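Local coordinates for protein flavin adenine dinucleotide synthase (Saccharomyces cerevisiae, PDB 2WSI) that catalyses the transfer of an adenylyl group from ATP to flavin mononucleotide, forming the coenzyme FAD and diphosphate, at residues 2-14 and 69-81. Numbering follows the deposited sequence.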
loop_
_atom_site.group_PDB
_atom_site.type_symbol
_atom_site.label_atom_id
_atom_site.label_comp_id
_atom_site.label_asym_id
_atom_site.label_seq_id
_atom_site.Cartn_x
_atom_site.Cartn_y
_atom_site.Cartn_z
ATOM N N GLN A 2 1.302 19.208 1.893
ATOM C CA GLN A 2 0.495 19.259 3.101
ATOM C C GLN A 2 -0.608 18.216 3.055
ATOM O O GLN A 2 -1.085 17.850 1.974
ATOM C CB GLN A 2 -0.132 20.635 3.295
ATOM C CG GLN A 2 0.906 21.756 3.469
ATOM C CD GLN A 2 1.734 21.641 4.758
ATOM O OE1 GLN A 2 1.246 21.212 5.811
ATOM N NE2 GLN A 2 2.989 22.053 4.675
ATOM N N LEU A 3 -1.036 17.781 4.237
ATOM C CA LEU A 3 -1.983 16.659 4.346
ATOM C C LEU A 3 -3.313 16.917 3.641
ATOM O O LEU A 3 -3.834 16.031 2.971
ATOM C CB LEU A 3 -2.224 16.304 5.811
ATOM C CG LEU A 3 -3.111 15.074 6.037
ATOM C CD1 LEU A 3 -2.486 13.797 5.430
ATOM C CD2 LEU A 3 -3.336 14.903 7.526
ATOM N N SER A 4 -3.869 18.118 3.763
ATOM C CA SER A 4 -5.139 18.405 3.088
ATOM C C SER A 4 -4.998 18.246 1.582
ATOM O O SER A 4 -5.916 17.739 0.920
ATOM C CB SER A 4 -5.645 19.825 3.395
ATOM O OG SER A 4 -4.776 20.796 2.841
ATOM N N LYS A 5 -3.861 18.667 1.034
ATOM C CA LYS A 5 -3.624 18.529 -0.414
ATOM C C LYS A 5 -3.430 17.084 -0.826
ATOM O O LYS A 5 -3.900 16.693 -1.876
ATOM C CB LYS A 5 -2.406 19.324 -0.897
ATOM C CG LYS A 5 -2.395 20.796 -0.481
ATOM C CD LYS A 5 -3.499 21.606 -1.139
ATOM C CE LYS A 5 -3.370 21.617 -2.669
ATOM N NZ LYS A 5 -4.448 22.441 -3.338
ATOM N N ALA A 6 -2.719 16.305 -0.013
ATOM C CA ALA A 6 -2.543 14.888 -0.312
ATOM C C ALA A 6 -3.891 14.198 -0.279
ATOM O O ALA A 6 -4.175 13.336 -1.123
ATOM C CB ALA A 6 -1.588 14.232 0.702
ATOM N N ALA A 7 -4.703 14.544 0.715
ATOM C CA ALA A 7 -6.017 13.906 0.867
ATOM C C ALA A 7 -6.912 14.247 -0.326
ATOM O O ALA A 7 -7.529 13.357 -0.943
ATOM C CB ALA A 7 -6.673 14.292 2.195
ATOM N N GLU A 8 -6.966 15.529 -0.680
ATOM C CA GLU A 8 -7.790 15.955 -1.824
ATOM C C GLU A 8 -7.296 15.323 -3.138
ATOM O O GLU A 8 -8.087 14.880 -3.959
ATOM C CB GLU A 8 -7.809 17.501 -1.952
ATOM C CG GLU A 8 -8.947 17.988 -2.817
ATOM C CD GLU A 8 -8.599 18.038 -4.296
ATOM O OE1 GLU A 8 -7.392 18.120 -4.640
ATOM O OE2 GLU A 8 -9.545 18.029 -5.120
ATOM N N MET A 9 -5.977 15.264 -3.321
ATOM C CA MET A 9 -5.404 14.607 -4.493
ATOM C C MET A 9 -5.843 13.130 -4.564
ATOM O O MET A 9 -6.323 12.662 -5.598
ATOM C CB MET A 9 -3.862 14.709 -4.491
ATOM C CG MET A 9 -3.194 13.993 -5.735
ATOM S SD MET A 9 -1.364 13.969 -5.703
ATOM C CE MET A 9 -1.101 12.757 -4.383
ATOM N N CYS A 10 -5.693 12.397 -3.466
ATOM C CA CYS A 10 -6.041 10.970 -3.466
ATOM C C CYS A 10 -7.554 10.794 -3.694
ATOM O O CYS A 10 -8.020 9.868 -4.363
ATOM C CB CYS A 10 -5.602 10.359 -2.135
ATOM S SG CYS A 10 -3.776 10.193 -2.049
ATOM N N TYR A 11 -8.322 11.725 -3.156
ATOM C CA TYR A 11 -9.753 11.743 -3.392
ATOM C C TYR A 11 -10.054 11.868 -4.881
ATOM O O TYR A 11 -10.929 11.162 -5.393
ATOM C CB TYR A 11 -10.438 12.878 -2.612
ATOM C CG TYR A 11 -11.899 12.984 -2.967
ATOM C CD1 TYR A 11 -12.846 12.142 -2.363
ATOM C CD2 TYR A 11 -12.339 13.896 -3.914
ATOM C CE1 TYR A 11 -14.209 12.203 -2.716
ATOM C CE2 TYR A 11 -13.706 13.974 -4.264
ATOM C CZ TYR A 11 -14.623 13.134 -3.656
ATOM O OH TYR A 11 -15.959 13.221 -3.981
ATOM N N GLU A 12 -9.338 12.759 -5.575
ATOM C CA GLU A 12 -9.572 12.949 -7.014
ATOM C C GLU A 12 -9.186 11.688 -7.768
ATOM O O GLU A 12 -9.860 11.287 -8.724
ATOM C CB GLU A 12 -8.764 14.144 -7.568
ATOM C CG GLU A 12 -9.176 15.500 -6.989
ATOM C CD GLU A 12 -8.401 16.672 -7.600
ATOM O OE1 GLU A 12 -7.415 16.452 -8.341
ATOM O OE2 GLU A 12 -8.780 17.833 -7.343
ATOM N N ILE A 13 -8.100 11.056 -7.338
ATOM C CA ILE A 13 -7.605 9.858 -8.022
ATOM C C ILE A 13 -8.621 8.749 -7.913
ATOM O O ILE A 13 -8.925 8.065 -8.879
ATOM C CB ILE A 13 -6.231 9.420 -7.455
ATOM C CG1 ILE A 13 -5.147 10.393 -7.945
ATOM C CG2 ILE A 13 -5.863 7.996 -7.901
ATOM C CD1 ILE A 13 -3.753 10.195 -7.283
ATOM N N THR A 14 -9.136 8.561 -6.717
ATOM C CA THR A 14 -10.031 7.466 -6.454
ATOM C C THR A 14 -11.357 7.737 -7.164
ATOM O O THR A 14 -11.911 6.869 -7.822
ATOM C CB THR A 14 -10.202 7.303 -4.933
ATOM O OG1 THR A 14 -8.895 7.070 -4.359
ATOM C CG2 THR A 14 -11.107 6.118 -4.618
ATOM N N LEU A 69 -3.559 1.116 -0.048
ATOM C CA LEU A 69 -4.402 1.417 1.106
ATOM C C LEU A 69 -4.236 2.849 1.577
ATOM O O LEU A 69 -5.211 3.545 1.880
ATOM C CB LEU A 69 -4.129 0.456 2.262
ATOM C CG LEU A 69 -5.086 0.604 3.445
ATOM C CD1 LEU A 69 -6.555 0.688 2.985
ATOM C CD2 LEU A 69 -4.864 -0.476 4.492
ATOM N N LEU A 70 -2.993 3.307 1.620
ATOM C CA LEU A 70 -2.744 4.687 2.034
ATOM C C LEU A 70 -3.425 5.687 1.102
ATOM O O LEU A 70 -4.035 6.653 1.560
ATOM C CB LEU A 70 -1.225 4.951 2.086
ATOM C CG LEU A 70 -0.897 6.389 2.483
ATOM C CD1 LEU A 70 -1.533 6.747 3.831
ATOM C CD2 LEU A 70 0.638 6.579 2.541
ATOM N N LEU A 71 -3.365 5.455 -0.211
ATOM C CA LEU A 71 -4.083 6.325 -1.142
ATOM C C LEU A 71 -5.589 6.292 -0.862
ATOM O O LEU A 71 -6.219 7.332 -0.814
ATOM C CB LEU A 71 -3.823 5.952 -2.606
ATOM C CG LEU A 71 -2.386 5.983 -3.113
ATOM C CD1 LEU A 71 -2.344 5.512 -4.572
ATOM C CD2 LEU A 71 -1.773 7.376 -2.965
ATOM N N LEU A 72 -6.164 5.104 -0.666
ATOM C CA LEU A 72 -7.603 4.993 -0.341
ATOM C C LEU A 72 -7.950 5.664 0.996
ATOM O O LEU A 72 -8.986 6.314 1.144
ATOM C CB LEU A 72 -8.046 3.519 -0.320
ATOM C CG LEU A 72 -7.857 2.848 -1.680
ATOM C CD1 LEU A 72 -8.075 1.346 -1.507
ATOM C CD2 LEU A 72 -8.811 3.460 -2.712
ATOM N N TYR A 73 -7.056 5.518 1.961
ATOM C CA TYR A 73 -7.247 6.046 3.298
ATOM C C TYR A 73 -7.274 7.576 3.232
ATOM O O TYR A 73 -8.140 8.222 3.834
ATOM C CB TYR A 73 -6.071 5.596 4.164
ATOM C CG TYR A 73 -6.231 5.823 5.652
ATOM C CD1 TYR A 73 -6.916 4.891 6.432
ATOM C CD2 TYR A 73 -5.674 6.919 6.281
ATOM C CE1 TYR A 73 -7.043 5.041 7.787
ATOM C CE2 TYR A 73 -5.799 7.105 7.667
ATOM C CZ TYR A 73 -6.485 6.140 8.414
ATOM O OH TYR A 73 -6.627 6.240 9.782
ATOM N N LEU A 74 -6.345 8.147 2.469
ATOM C CA LEU A 74 -6.284 9.604 2.303
ATOM C C LEU A 74 -7.512 10.104 1.576
ATOM O O LEU A 74 -8.061 11.142 1.920
ATOM C CB LEU A 74 -5.010 10.015 1.532
ATOM C CG LEU A 74 -3.744 9.869 2.404
ATOM C CD1 LEU A 74 -2.490 9.912 1.567
ATOM C CD2 LEU A 74 -3.743 10.937 3.503
ATOM N N SER A 75 -7.949 9.363 0.568
ATOM C CA SER A 75 -9.204 9.706 -0.084
ATOM C C SER A 75 -10.369 9.763 0.906
ATOM O O SER A 75 -11.176 10.709 0.894
ATOM C CB SER A 75 -9.510 8.703 -1.197
ATOM O OG SER A 75 -10.750 9.024 -1.791
ATOM N N CYS A 76 -10.460 8.766 1.775
ATOM C CA CYS A 76 -11.512 8.749 2.805
ATOM C C CYS A 76 -11.314 9.822 3.865
ATOM O O CYS A 76 -12.286 10.325 4.469
ATOM C CB CYS A 76 -11.571 7.380 3.470
ATOM S SG CYS A 76 -12.191 6.123 2.327
ATOM N N LEU A 77 -10.060 10.185 4.106
ATOM C CA LEU A 77 -9.787 11.257 5.078
ATOM C C LEU A 77 -10.373 12.591 4.560
ATOM O O LEU A 77 -10.956 13.399 5.317
ATOM C CB LEU A 77 -8.270 11.356 5.317
ATOM C CG LEU A 77 -7.850 12.396 6.340
ATOM C CD1 LEU A 77 -8.502 12.076 7.662
ATOM C CD2 LEU A 77 -6.305 12.462 6.479
ATOM N N TRP A 78 -10.222 12.822 3.266
ATOM C CA TRP A 78 -10.789 14.020 2.644
ATOM C C TRP A 78 -12.314 14.026 2.871
ATOM O O TRP A 78 -12.893 14.994 3.394
ATOM C CB TRP A 78 -10.490 14.015 1.158
ATOM C CG TRP A 78 -10.958 15.245 0.426
ATOM C CD1 TRP A 78 -11.906 15.308 -0.581
ATOM C CD2 TRP A 78 -10.469 16.583 0.598
ATOM N NE1 TRP A 78 -12.037 16.613 -1.029
ATOM C CE2 TRP A 78 -11.166 17.411 -0.322
ATOM C CE3 TRP A 78 -9.531 17.171 1.462
ATOM C CZ2 TRP A 78 -10.949 18.795 -0.396
ATOM C CZ3 TRP A 78 -9.316 18.540 1.383
ATOM C CH2 TRP A 78 -10.021 19.339 0.461
ATOM N N GLU A 79 -12.959 12.934 2.488
ATOM C CA GLU A 79 -14.422 12.831 2.666
ATOM C C GLU A 79 -14.850 12.964 4.142
ATOM O O GLU A 79 -15.856 13.589 4.462
ATOM C CB GLU A 79 -14.932 11.509 2.047
ATOM C CG GLU A 79 -16.451 11.353 2.092
ATOM C CD GLU A 79 -16.968 10.279 1.139
ATOM O OE1 GLU A 79 -16.322 10.032 0.099
ATOM O OE2 GLU A 79 -18.019 9.682 1.445
ATOM N N TYR A 80 -14.059 12.407 5.048
ATOM C CA TYR A 80 -14.348 12.411 6.486
ATOM C C TYR A 80 -14.453 13.834 7.021
ATOM O O TYR A 80 -15.295 14.170 7.859
ATOM C CB TYR A 80 -13.221 11.669 7.223
ATOM C CG TYR A 80 -13.149 11.882 8.724
ATOM C CD1 TYR A 80 -13.967 11.158 9.589
ATOM C CD2 TYR A 80 -12.229 12.770 9.277
ATOM C CE1 TYR A 80 -13.898 11.331 10.972
ATOM C CE2 TYR A 80 -12.131 12.945 10.671
ATOM C CZ TYR A 80 -12.974 12.224 11.505
ATOM O OH TYR A 80 -12.900 12.374 12.869
ATOM N N PHE A 81 -13.585 14.681 6.522
ATOM C CA PHE A 81 -13.580 16.051 6.971
ATOM C C PHE A 81 -14.931 16.713 6.669
ATOM O O PHE A 81 -15.471 17.447 7.489
ATOM C CB PHE A 81 -12.455 16.790 6.295
ATOM C CG PHE A 81 -12.475 18.260 6.533
ATOM C CD1 PHE A 81 -12.074 18.789 7.764
ATOM C CD2 PHE A 81 -12.889 19.119 5.533
ATOM C CE1 PHE A 81 -12.083 20.165 7.982
ATOM C CE2 PHE A 81 -12.896 20.495 5.742
ATOM C CZ PHE A 81 -12.496 21.011 6.978
#
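Trp-78 lays its indole against the N-terminal helix as a knob among Ser-4, Ala-7, Glu-8 and Tyr-11, in a near-perpendicular helix-helix packing (106° between the short axes) on the PAPS reductase-type α/β fold. Helix 64-87, whose inner side meets strand 56-59 of the central sheet, here carries helix 3-18 on its outer side. The Glu-8 methylenes lie over one face of the indole, the side chain pointing the same way as that of Trp-78, with Glu-8 CB 3.5 Å from the centroid of the Trp-78 six-membered ring: a CH-pi contact. Trp-78 holds CG anti to its backbone N (chi1 -177°), which carries the indole across the N-terminal helix until Trp-78 CZ3 lies 3.5 Å from Ser-4 O. At the five-membered ring, Trp-78 CD1 sits 3.3 Å from Tyr-11 CG, over a face of the phenol ring; the two planes are inclined at 45°. Replacing the tryptophan with an alanine would probably leave the Glu-8 methylenes without their ring face and open a gap beside the Tyr-11 ring, freeing it to turn.

One turn back, Leu-74 is the second knob, set among Leu-3, Ala-6, Ala-7 and Cys-10; its CD2 meets Leu-3 CD1 at 3.7 Å. Small residues on both helices let the backbones come close: Ala-7 CB lies 3.5 Å from Leu-74 O, and Ser-75 OG 3.3 Å from Tyr-11 CA. Cys-10 SG packs against Leu-71 CD2, extending the apolar seam.

Farther out, Arg-38 of helix 25-45 forms a salt bridge with Glu-79 beside the Tyr-11 edge, while Phe-205 of helix 199-209 touches both Thr-14 and Leu-72. Thr-14 OG1 rests 3.6 Å from Ser-75 CB, held there by donating to Cys-10 O at 2.9 Å; Thr-14 N reaches that same oxygen from the opposite face of the carbonyl plane.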